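Local coordinates for protein amidohydrolase (PDB 4DZH) that probably acts as a zinc-dependent deaminase of the amidohydrolase superfamily, hydrolytically removing the amino group of adenosine-type substrates such as 5'-methylthioadenosine, at residues H265-H275 and S296-A307. Residues are numbered along the deposited sequence; the frame is centred on the assembly and turned at random.
Sequences HMTQLTEAEIH and SGFCPACALQRA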
loop_
_atom_site.group_PDB
_atom_site.type_symbol
_atom_site.label_atom_id
_atom_site.label_comp_id
_atom_site.label_asym_id
_atom_site.label_seq_id
_atom_site.Cartn_x
_atom_site.Cartn_y
_atom_site.Cartn_z
ATOM N N HIS A 265 4.474 -9.433 -16.200
ATOM C CA HIS A 265 3.023 -9.509 -15.932
ATOM C C HIS A 265 2.547 -10.930 -15.759
ATOM O O HIS A 265 2.262 -11.382 -14.659
ATOM C CB HIS A 265 2.151 -8.697 -16.905
ATOM C CG HIS A 265 2.428 -7.212 -16.872
ATOM N ND1 HIS A 265 2.306 -6.445 -15.726
ATOM C CD2 HIS A 265 2.790 -6.352 -17.860
ATOM C CE1 HIS A 265 2.591 -5.180 -16.005
ATOM N NE2 HIS A 265 2.913 -5.101 -17.288
ATOM N N MET A 266 2.457 -11.622 -16.880
ATOM C CA MET A 266 2.223 -13.062 -16.851
ATOM C C MET A 266 1.001 -13.407 -15.982
ATOM O O MET A 266 1.094 -14.300 -15.115
ATOM C CB MET A 266 3.524 -13.767 -16.395
ATOM C CG MET A 266 4.712 -13.621 -17.359
ATOM S SD MET A 266 4.524 -14.746 -18.773
ATOM C CE MET A 266 5.569 -16.113 -18.201
ATOM N N THR A 267 -0.129 -12.714 -16.194
ATOM C CA THR A 267 -1.373 -12.942 -15.440
ATOM C C THR A 267 -2.177 -14.119 -15.958
ATOM O O THR A 267 -2.898 -14.779 -15.208
ATOM C CB THR A 267 -2.331 -11.735 -15.443
ATOM O OG1 THR A 267 -2.749 -11.450 -16.767
ATOM C CG2 THR A 267 -1.658 -10.464 -14.839
ATOM N N GLN A 268 -2.078 -14.349 -17.257
ATOM C CA GLN A 268 -2.825 -15.425 -17.903
ATOM C C GLN A 268 -1.876 -16.622 -18.114
ATOM O O GLN A 268 -1.137 -16.622 -19.108
ATOM C CB GLN A 268 -3.297 -14.941 -19.266
ATOM C CG GLN A 268 -4.090 -13.630 -19.300
ATOM C CD GLN A 268 -5.338 -13.670 -18.456
ATOM O OE1 GLN A 268 -6.274 -14.421 -18.743
ATOM N NE2 GLN A 268 -5.371 -12.868 -17.413
ATOM N N LEU A 269 -1.878 -17.629 -17.223
ATOM C CA LEU A 269 -0.860 -18.731 -17.257
ATOM C C LEU A 269 -1.320 -20.201 -16.968
ATOM O O LEU A 269 -2.159 -20.404 -16.108
ATOM C CB LEU A 269 0.284 -18.478 -16.276
ATOM C CG LEU A 269 1.458 -17.516 -16.473
ATOM C CD1 LEU A 269 2.530 -17.733 -15.388
ATOM C CD2 LEU A 269 2.095 -17.618 -17.872
ATOM N N THR A 270 -0.692 -21.194 -17.621
ATOM C CA THR A 270 -0.880 -22.619 -17.267
ATOM C C THR A 270 0.286 -23.245 -16.495
ATOM O O THR A 270 1.388 -22.658 -16.432
ATOM C CB THR A 270 -0.885 -23.505 -18.558
ATOM O OG1 THR A 270 0.450 -23.524 -19.126
ATOM C CG2 THR A 270 -1.874 -22.996 -19.597
ATOM N N GLU A 271 0.097 -24.490 -16.015
ATOM C CA GLU A 271 1.177 -25.201 -15.295
ATOM C C GLU A 271 2.353 -25.565 -16.192
ATOM O O GLU A 271 3.523 -25.324 -15.838
ATOM C CB GLU A 271 0.684 -26.451 -14.506
ATOM C CG GLU A 271 0.280 -26.230 -13.008
ATOM C CD GLU A 271 1.453 -25.960 -11.986
ATOM O OE1 GLU A 271 2.446 -26.748 -11.862
ATOM O OE2 GLU A 271 1.333 -24.951 -11.244
ATOM N N ALA A 272 2.037 -26.151 -17.351
ATOM C CA ALA A 272 2.995 -26.358 -18.429
ATOM C C ALA A 272 3.902 -25.149 -18.576
ATOM O O ALA A 272 5.143 -25.257 -18.577
ATOM C CB ALA A 272 2.238 -26.593 -19.732
ATOM N N GLU A 273 3.280 -23.985 -18.669
ATOM C CA GLU A 273 4.028 -22.736 -18.821
ATOM C C GLU A 273 4.951 -22.425 -17.641
ATOM O O GLU A 273 6.130 -22.022 -17.862
ATOM C CB GLU A 273 3.077 -21.598 -19.158
ATOM C CG GLU A 273 2.579 -21.784 -20.583
ATOM C CD GLU A 273 1.367 -20.955 -20.941
ATOM O OE1 GLU A 273 0.725 -20.452 -20.022
ATOM O OE2 GLU A 273 1.091 -20.817 -22.166
ATOM N N ILE A 274 4.481 -22.719 -16.430
ATOM C CA ILE A 274 5.287 -22.533 -15.229
ATOM C C ILE A 274 6.556 -23.348 -15.266
ATOM O O ILE A 274 7.671 -22.803 -15.133
ATOM C CB ILE A 274 4.510 -22.816 -13.943
ATOM C CG1 ILE A 274 3.314 -21.881 -13.809
ATOM C CG2 ILE A 274 5.397 -22.618 -12.751
ATOM C CD1 ILE A 274 2.557 -22.112 -12.552
ATOM N N HIS A 275 6.396 -24.645 -15.495
ATOM C CA HIS A 275 7.532 -25.554 -15.639
ATOM C C HIS A 275 8.368 -25.254 -16.881
ATOM O O HIS A 275 9.612 -25.383 -16.844
ATOM C CB HIS A 275 7.084 -27.025 -15.494
ATOM C CG HIS A 275 6.502 -27.301 -14.148
ATOM N ND1 HIS A 275 7.275 -27.671 -13.068
ATOM C CD2 HIS A 275 5.239 -27.151 -13.672
ATOM C CE1 HIS A 275 6.508 -27.787 -11.998
ATOM N NE2 HIS A 275 5.268 -27.484 -12.338
ATOM N N SER A 296 -6.139 -6.529 -15.150
ATOM C CA SER A 296 -5.446 -7.463 -16.030
ATOM C C SER A 296 -5.538 -8.903 -15.583
ATOM O O SER A 296 -5.426 -9.823 -16.400
ATOM C CB SER A 296 -3.974 -7.064 -16.195
ATOM O OG SER A 296 -3.912 -5.704 -16.628
ATOM N N GLY A 297 -5.727 -9.113 -14.285
ATOM C CA GLY A 297 -5.761 -10.470 -13.781
ATOM C C GLY A 297 -4.832 -10.763 -12.627
ATOM O O GLY A 297 -4.328 -9.826 -11.955
ATOM N N PHE A 298 -4.543 -12.054 -12.445
ATOM C CA PHE A 298 -3.933 -12.577 -11.212
ATOM C C PHE A 298 -2.780 -13.517 -11.514
ATOM O O PHE A 298 -2.953 -14.737 -11.683
ATOM C CB PHE A 298 -4.993 -13.301 -10.357
ATOM C CG PHE A 298 -6.141 -12.416 -9.953
ATOM C CD1 PHE A 298 -6.032 -11.601 -8.828
ATOM C CD2 PHE A 298 -7.319 -12.371 -10.706
ATOM C CE1 PHE A 298 -7.074 -10.767 -8.446
ATOM C CE2 PHE A 298 -8.364 -11.541 -10.335
ATOM C CZ PHE A 298 -8.248 -10.726 -9.201
ATOM N N CYS A 299 -1.602 -12.941 -11.641
ATOM C CA CYS A 299 -0.382 -13.709 -11.748
ATOM C C CYS A 299 -0.262 -14.697 -10.608
ATOM O O CYS A 299 -0.453 -14.337 -9.423
ATOM C CB CYS A 299 0.832 -12.769 -11.778
ATOM S SG CYS A 299 2.381 -13.524 -11.861
ATOM N N PRO A 300 0.028 -15.961 -10.946
ATOM C CA PRO A 300 0.127 -17.030 -9.926
ATOM C C PRO A 300 1.492 -17.018 -9.295
ATOM O O PRO A 300 2.331 -17.914 -9.491
ATOM C CB PRO A 300 -0.098 -18.316 -10.730
ATOM C CG PRO A 300 0.268 -17.958 -12.134
ATOM C CD PRO A 300 0.056 -16.473 -12.324
ATOM N N ALA A 301 1.748 -15.944 -8.528
ATOM C CA ALA A 301 3.081 -15.752 -7.998
ATOM C C ALA A 301 3.539 -16.871 -7.088
ATOM O O ALA A 301 4.713 -17.253 -7.117
ATOM C CB ALA A 301 3.180 -14.389 -7.287
ATOM N N CYS A 302 2.638 -17.388 -6.253
ATOM C CA CYS A 302 3.018 -18.479 -5.379
ATOM C C CYS A 302 3.359 -19.726 -6.218
ATOM O O CYS A 302 4.347 -20.412 -5.956
ATOM C CB CYS A 302 1.900 -18.810 -4.405
ATOM S SG CYS A 302 2.320 -20.204 -3.349
ATOM N N ALA A 303 2.551 -19.986 -7.237
ATOM C CA ALA A 303 2.812 -21.167 -8.076
ATOM C C ALA A 303 4.183 -21.078 -8.744
ATOM O O ALA A 303 4.934 -22.075 -8.796
ATOM C CB ALA A 303 1.711 -21.360 -9.110
ATOM N N LEU A 304 4.517 -19.891 -9.246
ATOM C CA LEU A 304 5.766 -19.691 -9.954
ATOM C C LEU A 304 6.913 -19.825 -8.989
ATOM O O LEU A 304 7.924 -20.430 -9.315
ATOM C CB LEU A 304 5.809 -18.288 -10.570
ATOM C CG LEU A 304 4.932 -18.059 -11.803
ATOM C CD1 LEU A 304 4.704 -16.578 -12.065
ATOM C CD2 LEU A 304 5.634 -18.670 -13.027
ATOM N N GLN A 305 6.777 -19.221 -7.797
ATOM C CA GLN A 305 7.878 -19.256 -6.868
ATOM C C GLN A 305 8.155 -20.716 -6.425
ATOM O O GLN A 305 9.302 -21.151 -6.385
ATOM C CB GLN A 305 7.593 -18.300 -5.687
ATOM C CG GLN A 305 8.734 -18.181 -4.717
ATOM C CD GLN A 305 8.643 -19.243 -3.658
ATOM O OE1 GLN A 305 7.544 -19.635 -3.253
ATOM N NE2 GLN A 305 9.790 -19.733 -3.208
ATOM N N ARG A 306 7.107 -21.467 -6.127
ATOM C CA ARG A 306 7.336 -22.820 -5.645
ATOM C C ARG A 306 7.793 -23.759 -6.753
ATOM O O ARG A 306 8.354 -24.821 -6.482
ATOM C CB ARG A 306 6.123 -23.367 -4.915
ATOM C CG ARG A 306 5.832 -22.505 -3.672
ATOM C CD ARG A 306 4.584 -22.909 -2.931
ATOM N NE ARG A 306 4.523 -22.217 -1.639
ATOM C CZ ARG A 306 3.499 -22.296 -0.796
ATOM N NH1 ARG A 306 2.436 -23.041 -1.110
ATOM N NH2 ARG A 306 3.534 -21.632 0.363
ATOM N N ALA A 307 7.612 -23.346 -8.004
ATOM C CA ALA A 307 8.104 -24.157 -9.115
ATOM C C ALA A 307 9.522 -23.752 -9.489
ATOM O O ALA A 307 10.067 -24.187 -10.507
ATOM C CB ALA A 307 7.187 -24.025 -10.289
HETATM O O HOH W 1 -5.802 -13.860 -14.127
#
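Ile274, Leu269, Pro300, Ala303, Leu304 and Ala307 form the apolar part of the contact, where helices 271-280 and 301-306 lie side by side, their short segments inclined at 41°. The two branches of Ile274 work separately. CG2, anti to the backbone N, presses on Ala307 CB at 3.4 Å, a close methyl-methyl approach, while the extended CG1 arm brings CD1 to 3.6 Å from Ala303 CB. Leu304 CD2 touches both Ile274 CG2 and Leu269 CD1, and Leu269 CD1 also meets Pro300 CG at 4.0 Å; the Leu269 side chain runs roughly at right angles to those of Leu304 and Pro300. At the exposed end Ala307 CB sits over one face of the His275 imidazole. That ring is steadied at its edge by Glu271, as NE2 donates in plane to OE1.

Both segments belong to the TIM barrel of the amidohydrolase superfamily: 265-275 leads from the end of strand 261-265 into the following helix, and 296-307 leads toward strand 310-313. The His265 imidazole points to the zinc site, about 4 Å from the metal and near the zinc ligand His228, while the carbonyl O of His265 meets Cys299 CB at 3.5 Å.

Backbones and polar groups meet around Thr267. A water links the segments, donating to Thr267 O and accepting from Phe298 N at 2.8 Å. Thr267 OG1 receives a nearly straight bond from Gln268 NE2 (167°), lying close to the amide plane, and its one proton can be shared between Glu231 O, the stronger partner, and His230 O. The bend of the Gln268 chain at chi2 (-58°) returns its amide to this hydroxyl, although its CB points away from 296-307. Met266 O is buried against Cys299 SG, 3.6 Å away, and Pro300 CD.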